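Local coordinates for geranyltranstransferase (Staphylococcus aureus, PDB 1RTR) that catalyses the chain elongation of isoprenoid diphosphates, joining geranyl and isopentenyl diphosphate head to tail to make farnesyl diphosphate, at the interface of chains A and B. Numbering follows the deposited sequence. Chains: chain A/B, geranyltranstransferase.

The interface of chains A and B. Residues chain A 155-156, 159; chain B 28-30, 106-107.
Bends at chi2 (-66°) and chi3 (-66°) fold A:Met155 back on itself, so that its thioether reaches across to chain B with three successive atoms, CG, SD and CE, whose contacts overlap: CG lies against B:Leu30, SD against B:Trp106 and B:Thr107, and CE between these and the loop before helix 30-38. Opposite it, B:Trp106 has CG between its own backbone N and carbonyl carbon (chi1 57°), which brings the six-membered part of the indole towards the sulfur. A:Met155 SD lies 3.4 Å from B:Trp106 CZ3, and the two side chains meet at about a right angle, the thioether touching the benzo rim. B:Thr107, the next residue on helix 105-124, stands beside the indole on the same side of the sulfur: its hydroxyl oxygen OG1 is 3.7 Å from A:Met155 SD. The same hydroxyl lies over one face of the B:Trp106 ring, 3.2 Å above the plane and displaced towards the rim, and probably helps to limit how the indole can turn. The methyl CE points into the loop that leads into helix 30-38, 3.5 Å from the backbone N of B:Leu30, while CG packs obliquely against the B:Leu30 side chain. A:Met155 is thus a plug between two elements of chain B, and with 102 Å² hidden it loses more surface to the partner than any other residue of this patch.

One turn further along helix 150-159, A:Gln159 reaches out with an extended chain and lays its amide beside B:Thr28; NE2 is 3.5 Å from B:Thr28 CA. This is a van der Waals contact, with the carboxamide against the threonine backbone carbon and methyl. The patch belongs to a two-fold symmetric interface and recurs with the chains exchanged; homodimers packed through helices are typical of polyprenyl synthases. At its margin, A:Leu156 CD1 touches the methyl CG2 of B:Thr28 at 4.0 Å.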
# COMPACT_ATOMS: atom_id res chain seq x y z
N MET A 155 6.28 14.32 0.60
CA MET A 155 5.44 15.51 0.53
C MET A 155 6.27 16.72 0.97
O MET A 155 6.40 17.68 0.20
CB MET A 155 4.18 15.38 1.39
CG MET A 155 2.95 14.88 0.64
SD MET A 155 2.25 15.94 -0.64
CE MET A 155 1.68 17.36 0.31
N LEU A 156 6.84 16.63 2.17
CA LEU A 156 7.72 17.66 2.71
C LEU A 156 8.87 18.01 1.76
O LEU A 156 9.15 19.17 1.57
CB LEU A 156 8.24 17.29 4.10
CG LEU A 156 8.81 18.46 4.92
CD1 LEU A 156 7.95 19.72 4.81
CD2 LEU A 156 9.04 18.10 6.39
N GLN A 159 7.34 19.96 -1.31
CA GLN A 159 6.94 21.28 -0.82
C GLN A 159 8.14 22.23 -0.66
O GLN A 159 8.03 23.43 -0.93
CB GLN A 159 6.23 21.13 0.52
CG GLN A 159 5.57 22.40 1.01
CD GLN A 159 4.73 22.17 2.24
OE1 GLN A 159 5.19 22.41 3.36
NE2 GLN A 159 3.51 21.69 2.05
N THR B 28 1.98 19.86 5.99
CA THR B 28 1.83 19.84 4.54
C THR B 28 0.35 19.71 4.21
O THR B 28 -0.50 19.72 5.10
CB THR B 28 2.60 18.65 3.90
OG1 THR B 28 2.25 17.44 4.57
CG2 THR B 28 4.10 18.77 4.14
N GLN B 29 0.06 19.56 2.93
CA GLN B 29 -1.32 19.39 2.49
C GLN B 29 -1.75 17.93 2.34
O GLN B 29 -2.88 17.67 1.90
CB GLN B 29 -1.55 20.17 1.21
CG GLN B 29 -1.44 21.67 1.39
CD GLN B 29 -1.85 22.43 0.15
OE1 GLN B 29 -2.68 23.34 0.24
NE2 GLN B 29 -1.28 22.07 -1.00
N LEU B 30 -0.88 16.99 2.73
CA LEU B 30 -1.14 15.56 2.56
C LEU B 30 -2.45 15.13 3.20
O LEU B 30 -3.30 14.54 2.56
CB LEU B 30 -0.01 14.70 3.13
CG LEU B 30 0.53 13.51 2.32
CD1 LEU B 30 1.22 12.52 3.23
CD2 LEU B 30 -0.46 12.77 1.44
N TRP B 106 1.27 15.96 -8.04
CA TRP B 106 2.19 15.25 -7.13
C TRP B 106 1.58 14.99 -5.75
O TRP B 106 1.75 13.90 -5.20
CB TRP B 106 3.59 15.89 -7.02
CG TRP B 106 3.66 17.34 -6.59
CD1 TRP B 106 3.73 18.43 -7.41
CD2 TRP B 106 3.72 17.84 -5.25
NE1 TRP B 106 3.80 19.58 -6.66
CE2 TRP B 106 3.79 19.26 -5.33
CE3 TRP B 106 3.69 17.25 -3.98
CZ2 TRP B 106 3.84 20.08 -4.21
CZ3 TRP B 106 3.74 18.07 -2.86
CH2 TRP B 106 3.81 19.47 -2.98
N THR B 107 0.85 15.97 -5.24
CA THR B 107 0.14 15.81 -3.98
C THR B 107 -0.90 14.70 -4.08
O THR B 107 -1.00 13.83 -3.20
CB THR B 107 -0.50 17.14 -3.54
OG1 THR B 107 0.54 18.06 -3.20
CG2 THR B 107 -1.28 16.98 -2.24